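Local coordinates for CRISPR-associated protein, Cse1 family (Acidimicrobium ferrooxidans, PDB 4H3T) that probably serves as the large Cse1 subunit of a type I-E CRISPR Cascade complex, which recognises invading DNA under the guidance of CRISPR RNA, at residues Ala410-Ala415 against Arg523-Ala528; Glu457-Arg462 against Glu492-Asp497. The protein carries 1 engineered substitution. All coordinates share one frame; numbering follows the deposited sequence. Where two conformers were deposited one is given.

In the fold
Both contacts lie in the C-terminal four-helix bundle of this Cse1 protein, with their centres about 12 Å apart. Contact 1 joins helix 397-415, the first of the bundle, to helix 511-532, the last; contact 2 joins the two between them, 445-473 and 481-504, and so falls, along the chain, between the two halves of contact 1. The pairs meet in the interior where Ala413 packs on Ile459 and Tyr460, and they also touch where Leu525 meets the carboxylate of the partly exposed Glu492. With these touches between the pairs, the four helices pack as one unit, a bundle that in Cse1 relatives forms a domain distinct from the larger N-terminal part.

Contact 1 (Ala410-Ala415 against Arg523-Ala528); sequences AHAAQA and RMLARA
Met524, a selenomethionine here, reaches across to helix 397-415, where its CE meets the side chain of Gln414 and the O of His411 and its SE lies over the N and CA of Ala415. The two helices are the first and last of the C-terminal four-helix bundle; they run antiparallel at 168°, and their axes come within 8.8 Å because alanine fills much of the interface. With CG anti to the backbone N (chi1 179°) and the chain extended beyond it, Met524 spans the gap like a straight rod. Its CE ends 3.4 Å from Gln414 OE1 and 3.5 Å from His411 O, contacts of packing in which the carbonyl of His411 keeps its helical bond to Ala415 N. Gln414, also extended, crosses the rod at about a right angle, its aliphatic part serving as wall, while its amide suits a position exposed to solvent. Deeper in, Ala415 CB rests on Met524 CB and CG, while Leu525 CD1 meets Ala412 CB at 3.9 Å. Further along, the small methyl of Ala528 lets His411 come close, CB to CB 3.5 Å. One water lies in the plane of the imidazole, 3.1 Å from His411 ND1, and donates to Ala528 O at 2.9 Å.

Contact 2 (Glu457-Arg462 against Glu492-Asp497); sequences EEIYGR and EAVARD. Engineered in segment 457-462: Ile459 (natural residue Leu).
Ile459, an engineered residue where the natural protein has leucine, is the first side chain of 457-462 to meet 492-497, where two roughly antiparallel helices of the C-terminal four-helix bundle cross at 138°. Its CG1 stands anti to the backbone N and the chain runs straight on to CD1, so that one branch serves two neighbours: CG1 lies 3.8 Å from Val494 CG1, and CD1 comes 3.9 Å from Ala495 CB. The helix axes are 10.4 Å apart, a gap bridged by the longer side chains of Ile459, Val494 and Arg462, with the small Ala495 receiving the CD1 tip. On its other branch, Ile459 packs against Ala413 of helix 397-415, which places it in the bundle interior.

One turn later, Arg462 begins as a hydrocarbon and ends as a charge. Its CB touches Val494 CG1 at 3.8 Å, so this valine methyl is shared by Ile459 and Arg462. The chain then bends at chi2 and chi3, curling past the valine to bring NH2 to Asp497, whose OD2 accepts a hydrogen bond at 2.8 Å. The acceptor lies near the guanidinium plane, but NH2 stands above the carboxylate plane, the two groups being turned 66° apart. With an N-H...O angle of 148°, this single-pronged salt bridge joins two exposed residues, where solvent probably weakens it; Ile459 and Ala495 are buried, and Val494 lies between them and the charged pair.

Contact 1 (Ala410-Ala415 against Arg523-Ala528)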
loop_
_atom_site.group_PDB
_atom_site.type_symbol
_atom_site.label_atom_id
_atom_site.label_comp_id
_atom_site.label_asym_id
_atom_site.label_seq_id
_atom_site.Cartn_x
_atom_site.Cartn_y
_atom_site.Cartn_z
ATOM N N ALA A 410 -23.354 1.333 0.531
ATOM C CA ALA A 410 -23.371 1.378 2.000
ATOM C C ALA A 410 -24.832 1.540 2.539
ATOM O O ALA A 410 -25.200 0.836 3.475
ATOM C CB ALA A 410 -22.468 2.481 2.526
ATOM N N HIS A 411 -25.675 2.318 1.873
ATOM C CA HIS A 411 -27.055 2.456 2.287
ATOM C C HIS A 411 -27.818 1.181 1.992
ATOM O O HIS A 411 -28.644 0.820 2.800
ATOM C CB HIS A 411 -27.781 3.647 1.615
ATOM C CG HIS A 411 -27.337 4.986 2.117
ATOM N ND1 HIS A 411 -27.286 6.072 1.291
ATOM C CD2 HIS A 411 -26.960 5.370 3.348
ATOM C CE1 HIS A 411 -26.823 7.068 2.023
ATOM N NE2 HIS A 411 -26.617 6.696 3.261
ATOM N N ALA A 412 -27.543 0.478 0.887
ATOM C CA ALA A 412 -28.223 -0.808 0.634
ATOM C C ALA A 412 -27.813 -1.840 1.687
ATOM O O ALA A 412 -28.636 -2.666 2.133
ATOM C CB ALA A 412 -27.918 -1.318 -0.774
ATOM N N ALA A 413 -26.537 -1.841 2.071
ATOM C CA ALA A 413 -26.053 -2.797 3.099
ATOM C C ALA A 413 -26.747 -2.534 4.449
ATOM O O ALA A 413 -27.116 -3.451 5.139
ATOM C CB ALA A 413 -24.542 -2.677 3.265
ATOM N N GLN A 414 -26.929 -1.275 4.795
ATOM C CA GLN A 414 -27.588 -0.857 6.023
ATOM C C GLN A 414 -29.066 -1.231 5.948
ATOM O O GLN A 414 -29.590 -1.818 6.892
ATOM C CB GLN A 414 -27.409 0.620 6.215
ATOM C CG GLN A 414 -27.906 1.132 7.596
ATOM C CD GLN A 414 -27.811 2.635 7.769
ATOM O OE1 GLN A 414 -27.140 3.347 7.004
ATOM N NE2 GLN A 414 -28.531 3.159 8.758
ATOM N N ALA A 415 -29.736 -0.965 4.813
ATOM C CA ALA A 415 -31.142 -1.356 4.637
ATOM C C ALA A 415 -31.366 -2.865 4.838
ATOM O O ALA A 415 -32.379 -3.295 5.398
ATOM C CB ALA A 415 -31.634 -0.951 3.271
ATOM N N ARG A 523 -38.271 0.536 2.217
ATOM C CA ARG A 523 -38.438 1.980 2.393
ATOM C C ARG A 523 -37.065 2.683 2.474
ATOM O O ARG A 523 -36.898 3.766 1.925
ATOM C CB ARG A 523 -39.286 2.342 3.662
ATOM C CG ARG A 523 -40.792 2.055 3.514
ATOM C CD ARG A 523 -41.703 2.382 4.771
ATOM N NE ARG A 523 -40.895 2.649 5.986
ATOM C CZ ARG A 523 -40.775 1.885 7.084
ATOM N NH1 ARG A 523 -41.477 0.762 7.211
ATOM N NH2 ARG A 523 -39.969 2.254 8.071
HETATM N N MSE A 524 -36.128 2.097 3.198
HETATM C CA MSE A 524 -34.803 2.690 3.318
HETATM C C MSE A 524 -34.096 2.699 1.965
HETATM O O MSE A 524 -33.511 3.706 1.571
HETATM C CB MSE A 524 -33.951 1.967 4.336
HETATM C CG MSE A 524 -32.567 2.604 4.425
HETATM SE SE MSE A 524 -31.397 2.213 5.920
HETATM C CE MSE A 524 -29.916 3.255 5.012
ATOM N N LEU A 525 -34.157 1.581 1.269
ATOM C CA LEU A 525 -33.530 1.437 -0.041
ATOM C C LEU A 525 -34.094 2.476 -1.039
ATOM O O LEU A 525 -33.317 3.119 -1.730
ATOM C CB LEU A 525 -33.753 0.029 -0.588
ATOM C CG LEU A 525 -33.021 -0.314 -1.909
ATOM C CD1 LEU A 525 -31.480 -0.192 -1.730
ATOM C CD2 LEU A 525 -33.469 -1.717 -2.428
ATOM N N ALA A 526 -35.427 2.675 -1.051
ATOM C CA ALA A 526 -36.113 3.649 -1.898
ATOM C C ALA A 526 -35.625 5.071 -1.577
ATOM O O ALA A 526 -35.294 5.823 -2.489
ATOM C CB ALA A 526 -37.636 3.568 -1.713
ATOM N N ARG A 527 -35.507 5.407 -0.277
ATOM C CA ARG A 527 -34.998 6.707 0.138
ATOM C C ARG A 527 -33.557 6.913 -0.348
ATOM O O ARG A 527 -33.225 7.985 -0.864
ATOM C CB ARG A 527 -35.050 6.868 1.655
ATOM C CG ARG A 527 -34.926 8.304 2.126
ATOM C CD ARG A 527 -34.953 8.384 3.639
ATOM N NE ARG A 527 -36.250 7.997 4.198
ATOM C CZ ARG A 527 -37.335 8.776 4.272
ATOM N NH1 ARG A 527 -37.309 10.019 3.789
ATOM N NH2 ARG A 527 -38.457 8.314 4.812
ATOM N N ALA A 528 -32.694 5.917 -0.171
ATOM C CA ALA A 528 -31.309 6.061 -0.617
ATOM C C ALA A 528 -31.229 6.181 -2.165
ATOM O O ALA A 528 -30.418 6.929 -2.695
ATOM C CB ALA A 528 -30.507 4.871 -0.158
HETATM O O HOH W 1 -27.697 6.922 -1.622
#

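Contact 2 (Glu457-Arg462 against Glu492-Asp497)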
loop_
_atom_site.group_PDB
_atom_site.type_symbol
_atom_site.label_atom_id
_atom_site.label_comp_id
_atom_site.label_asym_id
_atom_site.label_seq_id
_atom_site.Cartn_x
_atom_site.Cartn_y
_atom_site.Cartn_z
ATOM N N GLU A 457 -21.504 -7.406 4.943
ATOM C CA GLU A 457 -20.279 -7.921 4.303
ATOM C C GLU A 457 -20.602 -8.804 3.105
ATOM O O GLU A 457 -19.898 -8.778 2.098
ATOM C CB GLU A 457 -19.361 -8.663 5.290
ATOM C CG GLU A 457 -18.720 -7.751 6.320
ATOM C CD GLU A 457 -17.896 -6.616 5.734
ATOM O OE1 GLU A 457 -17.297 -6.770 4.636
ATOM O OE2 GLU A 457 -17.895 -5.543 6.361
ATOM N N GLU A 458 -21.651 -9.577 3.174
ATOM C CA GLU A 458 -22.023 -10.407 2.027
ATOM C C GLU A 458 -22.408 -9.539 0.781
ATOM O O GLU A 458 -21.970 -9.836 -0.317
ATOM C CB GLU A 458 -23.188 -11.351 2.389
ATOM C CG GLU A 458 -23.421 -12.353 1.277
ATOM C CD GLU A 458 -24.199 -13.579 1.725
ATOM O OE1 GLU A 458 -24.722 -13.612 2.870
ATOM O OE2 GLU A 458 -24.358 -14.478 0.874
ATOM N N ILE A 459 -23.217 -8.497 0.929
ATOM C CA ILE A 459 -23.521 -7.657 -0.226
ATOM C C ILE A 459 -22.236 -6.941 -0.742
ATOM O O ILE A 459 -22.043 -6.857 -1.937
ATOM C CB ILE A 459 -24.685 -6.666 0.010
ATOM C CG1 ILE A 459 -25.207 -6.185 -1.371
ATOM C CG2 ILE A 459 -24.330 -5.483 0.926
ATOM C CD1 ILE A 459 -26.310 -5.244 -1.423
ATOM N N TYR A 460 -21.327 -6.499 0.128
ATOM C CA TYR A 460 -20.088 -5.890 -0.380
ATOM C C TYR A 460 -19.286 -6.896 -1.229
ATOM O O TYR A 460 -18.745 -6.514 -2.269
ATOM C CB TYR A 460 -19.231 -5.337 0.784
ATOM C CG TYR A 460 -19.793 -4.052 1.325
ATOM C CD1 TYR A 460 -19.924 -2.937 0.509
ATOM C CD2 TYR A 460 -20.068 -3.897 2.684
ATOM C CE1 TYR A 460 -20.273 -1.697 1.025
ATOM C CE2 TYR A 460 -20.535 -2.672 3.188
ATOM C CZ TYR A 460 -20.659 -1.585 2.329
ATOM O OH TYR A 460 -20.935 -0.310 2.679
ATOM N N GLY A 461 -19.256 -8.177 -0.817
ATOM C CA GLY A 461 -18.524 -9.189 -1.568
ATOM C C GLY A 461 -19.145 -9.354 -2.952
ATOM O O GLY A 461 -18.443 -9.424 -3.939
ATOM N N ARG A 462 -20.494 -9.362 -3.017
ATOM C CA ARG A 462 -21.244 -9.448 -4.274
ATOM C C ARG A 462 -21.095 -8.206 -5.145
ATOM O O ARG A 462 -21.178 -8.320 -6.354
ATOM C CB ARG A 462 -22.729 -9.670 -3.980
ATOM C CG ARG A 462 -22.995 -11.097 -3.496
ATOM C CD ARG A 462 -23.246 -12.050 -4.655
ATOM N NE ARG A 462 -24.597 -11.831 -5.201
ATOM C CZ ARG A 462 -25.725 -12.293 -4.667
ATOM N NH1 ARG A 462 -25.696 -13.057 -3.579
ATOM N NH2 ARG A 462 -26.893 -11.979 -5.203
ATOM N N GLU A 492 -29.796 -2.533 -6.336
ATOM C CA GLU A 492 -31.130 -2.950 -5.876
ATOM C C GLU A 492 -31.392 -4.420 -6.143
ATOM O O GLU A 492 -31.978 -5.087 -5.292
ATOM C CB GLU A 492 -32.257 -2.172 -6.587
ATOM C CG GLU A 492 -32.477 -0.758 -6.108
ATOM C CD GLU A 492 -33.849 -0.284 -6.565
ATOM O OE1 GLU A 492 -33.938 0.284 -7.683
ATOM O OE2 GLU A 492 -34.848 -0.653 -5.902
ATOM N N ALA A 493 -31.066 -4.875 -7.365
ATOM C CA ALA A 493 -31.240 -6.270 -7.774
ATOM C C ALA A 493 -30.414 -7.210 -6.874
ATOM O O ALA A 493 -30.944 -8.211 -6.410
ATOM C CB ALA A 493 -30.879 -6.461 -9.246
ATOM N N VAL A 494 -29.177 -6.845 -6.533
ATOM C CA VAL A 494 -28.369 -7.676 -5.645
ATOM C C VAL A 494 -28.994 -7.649 -4.249
ATOM O O VAL A 494 -29.185 -8.701 -3.653
ATOM C CB VAL A 494 -26.883 -7.247 -5.639
ATOM C CG1 VAL A 494 -26.095 -8.010 -4.567
ATOM C CG2 VAL A 494 -26.273 -7.450 -7.019
ATOM N N ALA A 495 -29.409 -6.470 -3.773
ATOM C CA ALA A 495 -29.964 -6.350 -2.411
ATOM C C ALA A 495 -31.279 -7.109 -2.265
ATOM O O ALA A 495 -31.459 -7.803 -1.266
ATOM C CB ALA A 495 -30.146 -4.872 -2.027
ATOM N N ARG A 496 -32.142 -7.092 -3.297
ATOM C CA ARG A 496 -33.414 -7.849 -3.237
ATOM C C ARG A 496 -33.192 -9.359 -3.323
ATOM O O ARG A 496 -33.934 -10.107 -2.717
ATOM C CB ARG A 496 -34.352 -7.381 -4.354
ATOM C CG ARG A 496 -34.898 -5.983 -4.030
ATOM C CD ARG A 496 -35.665 -5.351 -5.219
ATOM N NE ARG A 496 -36.908 -4.715 -4.760
ATOM C CZ ARG A 496 -38.133 -5.264 -4.773
ATOM N NH1 ARG A 496 -38.318 -6.502 -5.235
ATOM N NH2 ARG A 496 -39.184 -4.575 -4.332
ATOM N N ASP A 497 -32.196 -9.819 -4.062
ATOM C CA ASP A 497 -31.871 -11.248 -4.092
ATOM C C ASP A 497 -31.438 -11.744 -2.700
ATOM O O ASP A 497 -31.869 -12.812 -2.235
ATOM C CB ASP A 497 -30.744 -11.507 -5.097
ATOM C CG ASP A 497 -30.451 -12.967 -5.300
ATOM O OD1 ASP A 497 -31.357 -13.693 -5.747
ATOM O OD2 ASP A 497 -29.323 -13.393 -4.982
#